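Local coordinates for protein alcohol dehydrogenase (Thermus sp., PDB 4CPD) that probably oxidises alcohols to aldehydes or ketones with NAD+ as a zinc-dependent medium-chain dehydrogenase, at residues D79-P84 with V133-L138. Sequence-based numbering, arbitrary orientation.
Sequences DWVVGP and VNLRKL
R136, paired with V82 across two short antiparallel strands, carries a guanidinium whose edge is turned back on its own chain: V133 O lies in plane with it, 3.2 Å from NH1, while L135 O, 3.0 Å from the same NH1, is tilted 16° from that plane. NE forms a salt bridge with D300. The indole ring of W80 leads away and meets H33 edge-to-face, leaving its CB 4.1 Å from L138 CD2. The backbone illustrates how a two-residue strand can be secured at a sheet margin. V82 N donates to R136 O (3.0 Å), R136 N to V82 O, and L138 N to W80 O. Between these bonds lies the non-hydrogen-bonded pair V81 and K137. On the face of V82 and R136, L138 CD1 packs 4.0 Å from V82 CB, the two side chains crossing at about a right angle. On the face of V81 and K137, V81 CG2 meets L135 CD1 at 4.1 Å. There the lysine chain, bent at chi3 (77°), carries NZ to within 3.7 Å of D79 OD1, a long salt bridge; D79 OD2 accepts a hydrogen bond from Q76 N. An alanine at D79 would probably leave the K137 ammonium without this counter-charge and Q76 N without its acceptor. Within the GroES-like part of this dehydrogenase, strand 80-82 lies between 136-137 and strand 60-68 in the mixed sheet, antiparallel to both; V65 of strand 60-68 touches D79 and V81, P84 and R136 rest on helix 295-307, and W80 and L138 on helix 144-147.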
ATOM      1  N   ASP A  79     -17.070  -8.323  35.305  1.00 53.83           N
ATOM      2  CA  ASP A  79     -16.396  -8.772  34.101  1.00 50.31           C
ATOM      3  C   ASP A  79     -15.003  -8.203  33.867  1.00 46.89           C
ATOM      4  O   ASP A  79     -14.790  -6.998  33.927  1.00 39.42           O
ATOM      5  CB  ASP A  79     -17.278  -8.477  32.881  1.00 51.91           C
ATOM      6  CG  ASP A  79     -18.536  -9.338  32.827  1.00 53.27           C
ATOM      7  OD1 ASP A  79     -18.699 -10.257  33.668  1.00 56.27           O
ATOM      8  OD2 ASP A  79     -19.354  -9.094  31.912  1.00 53.90           O
ATOM      9  N   TRP A  80     -14.070  -9.114  33.597  1.00 46.04           N
ATOM     10  CA  TRP A  80     -12.724  -8.772  33.192  1.00 45.36           C
ATOM     11  C   TRP A  80     -12.744  -8.319  31.741  1.00 43.10           C
ATOM     12  O   TRP A  80     -13.298  -8.998  30.875  1.00 44.39           O
ATOM     13  CB  TRP A  80     -11.780  -9.968  33.346  1.00 46.44           C
ATOM     14  CG  TRP A  80     -11.332 -10.152  34.750  1.00 49.49           C
ATOM     15  CD1 TRP A  80     -11.928 -10.922  35.694  1.00 51.11           C
ATOM     16  CD2 TRP A  80     -10.212  -9.530  35.390  1.00 49.75           C
ATOM     17  NE1 TRP A  80     -11.255 -10.818  36.880  1.00 51.59           N
ATOM     18  CE2 TRP A  80     -10.195  -9.969  36.723  1.00 50.24           C
ATOM     19  CE3 TRP A  80      -9.231  -8.652  34.971  1.00 52.20           C
ATOM     20  CZ2 TRP A  80      -9.228  -9.561  37.638  1.00 46.08           C
ATOM     21  CZ3 TRP A  80      -8.268  -8.257  35.882  1.00 54.98           C
ATOM     22  CH2 TRP A  80      -8.279  -8.709  37.200  1.00 48.54           C
ATOM     23  N   VAL A  81     -12.134  -7.170  31.481  1.00 37.70           N
ATOM     24  CA  VAL A  81     -12.150  -6.604  30.146  1.00 38.96           C
ATOM     25  C   VAL A  81     -10.824  -5.970  29.750  1.00 40.05           C
ATOM     26  O   VAL A  81      -9.977  -5.616  30.586  1.00 38.74           O
ATOM     27  CB  VAL A  81     -13.236  -5.530  29.968  1.00 39.39           C
ATOM     28  CG1 VAL A  81     -14.624  -6.137  30.113  1.00 39.89           C
ATOM     29  CG2 VAL A  81     -13.007  -4.364  30.938  1.00 39.17           C
ATOM     30  N   VAL A  82     -10.675  -5.852  28.440  1.00 37.35           N
ATOM     31  CA  VAL A  82      -9.615  -5.119  27.845  1.00 36.14           C
ATOM     32  C   VAL A  82     -10.209  -4.311  26.652  1.00 36.84           C
ATOM     33  O   VAL A  82     -11.324  -4.576  26.170  1.00 37.67           O
ATOM     34  CB  VAL A  82      -8.524  -6.076  27.430  1.00 36.65           C
ATOM     35  CG1 VAL A  82      -8.912  -6.787  26.153  1.00 35.02           C
ATOM     36  CG2 VAL A  82      -7.215  -5.329  27.212  1.00 48.42           C
ATOM     37  N   GLY A  83      -9.506  -3.287  26.204  1.00 39.37           N
ATOM     38  CA  GLY A  83     -10.042  -2.451  25.125  1.00 38.84           C
ATOM     39  C   GLY A  83      -8.929  -1.839  24.324  1.00 37.80           C
ATOM     40  O   GLY A  83      -7.820  -1.698  24.829  1.00 42.72           O
ATOM     41  N   PRO A  84      -9.211  -1.491  23.069  1.00 37.82           N
ATOM     42  CA  PRO A  84      -8.276  -0.731  22.243  1.00 38.37           C
ATOM     43  C   PRO A  84      -7.861   0.596  22.876  1.00 39.40           C
ATOM     44  O   PRO A  84      -8.646   1.234  23.552  1.00 38.54           O
ATOM     45  CB  PRO A  84      -9.080  -0.435  20.990  1.00 38.22           C
ATOM     46  CG  PRO A  84     -10.052  -1.549  20.918  1.00 41.83           C
ATOM     47  CD  PRO A  84     -10.449  -1.792  22.337  1.00 40.75           C
ATOM     48  N   VAL A 133     -18.584  -0.862  21.675  1.00 36.92           N
ATOM     49  CA  VAL A 133     -17.594  -0.938  20.611  1.00 38.76           C
ATOM     50  C   VAL A 133     -16.177  -1.131  21.156  1.00 39.72           C
ATOM     51  O   VAL A 133     -15.370  -1.861  20.574  1.00 39.55           O
ATOM     52  CB  VAL A 133     -17.629   0.379  19.813  1.00 39.54           C
ATOM     53  CG1 VAL A 133     -16.500   0.461  18.811  1.00 40.72           C
ATOM     54  CG2 VAL A 133     -18.974   0.540  19.128  1.00 40.77           C
ATOM     55  N   ASN A 134     -15.871  -0.447  22.252  1.00 39.13           N
ATOM     56  CA  ASN A 134     -14.497  -0.285  22.705  1.00 38.29           C
ATOM     57  C   ASN A 134     -13.993  -1.214  23.802  1.00 39.43           C
ATOM     58  O   ASN A 134     -12.900  -0.982  24.322  1.00 35.23           O
ATOM     59  CB  ASN A 134     -14.332   1.154  23.155  1.00 38.09           C
ATOM     60  CG  ASN A 134     -14.623   2.129  22.041  1.00 38.75           C
ATOM     61  OD1 ASN A 134     -15.541   2.951  22.104  1.00 40.72           O
ATOM     62  ND2 ASN A 134     -13.834   2.041  21.010  1.00 40.52           N
ATOM     63  N   LEU A 135     -14.762  -2.256  24.152  1.00 38.76           N
ATOM     64  CA  LEU A 135     -14.300  -3.239  25.155  1.00 39.01           C
ATOM     65  C   LEU A 135     -14.505  -4.674  24.702  1.00 41.61           C
ATOM     66  O   LEU A 135     -15.378  -4.967  23.865  1.00 35.74           O
ATOM     67  CB  LEU A 135     -15.030  -3.065  26.480  1.00 42.41           C
ATOM     68  CG  LEU A 135     -14.698  -1.885  27.392  1.00 47.12           C
ATOM     69  CD1 LEU A 135     -15.451  -1.964  28.717  1.00 45.96           C
ATOM     70  CD2 LEU A 135     -13.201  -1.783  27.643  1.00 46.80           C
ATOM     71  N   ARG A 136     -13.685  -5.573  25.262  1.00 45.37           N
ATOM     72  CA  ARG A 136     -13.910  -7.017  25.123  1.00 43.82           C
ATOM     73  C   ARG A 136     -13.779  -7.727  26.460  1.00 41.83           C
ATOM     74  O   ARG A 136     -12.818  -7.472  27.207  1.00 31.06           O
ATOM     75  CB  ARG A 136     -12.928  -7.640  24.135  1.00 44.07           C
ATOM     76  CG  ARG A 136     -13.074  -7.159  22.713  1.00 42.81           C
ATOM     77  CD  ARG A 136     -14.411  -7.558  22.137  1.00 43.44           C
ATOM     78  NE  ARG A 136     -14.486  -7.282  20.711  1.00 49.53           N
ATOM     79  CZ  ARG A 136     -14.620  -6.068  20.169  1.00 49.74           C
ATOM     80  NH1 ARG A 136     -14.685  -4.972  20.900  1.00 44.65           N
ATOM     81  NH2 ARG A 136     -14.685  -5.957  18.862  1.00 54.56           N
ATOM     82  N   LYS A 137     -14.764  -8.595  26.739  1.00 43.57           N
ATOM     83  CA  LYS A 137     -14.676  -9.579  27.814  1.00 45.50           C
ATOM     84  C   LYS A 137     -13.459 -10.420  27.551  1.00 41.16           C
ATOM     85  O   LYS A 137     -13.204 -10.750  26.412  1.00 42.42           O
ATOM     86  CB  LYS A 137     -15.891 -10.504  27.821  1.00 52.49           C
ATOM     87  CG  LYS A 137     -17.063 -10.061  28.691  1.00 60.19           C
ATOM     88  CD  LYS A 137     -17.943 -11.255  29.101  1.00 69.20           C
ATOM     89  CE  LYS A 137     -17.311 -12.098  30.229  1.00 69.41           C
ATOM     90  NZ  LYS A 137     -18.308 -12.824  31.086  1.00 67.21           N
ATOM     91  N   LEU A 138     -12.696 -10.738  28.588  1.00 42.49           N
ATOM     92  CA  LEU A 138     -11.615 -11.729  28.487  1.00 43.95           C
ATOM     93  C   LEU A 138     -12.182 -13.124  28.363  1.00 46.65           C
ATOM     94  O   LEU A 138     -13.144 -13.474  29.052  1.00 38.97           O
ATOM     95  CB  LEU A 138     -10.693 -11.688  29.699  1.00 43.22           C
ATOM     96  CG  LEU A 138      -9.521 -10.726  29.561  1.00 47.63           C
ATOM     97  CD1 LEU A 138      -9.982  -9.324  29.227  1.00 46.25           C
ATOM     98  CD2 LEU A 138      -8.680 -10.698  30.816  1.00 50.46           C
TER
HETATM   99  O   HOH W   1     -11.284   0.824  24.683  1.00 41.29           O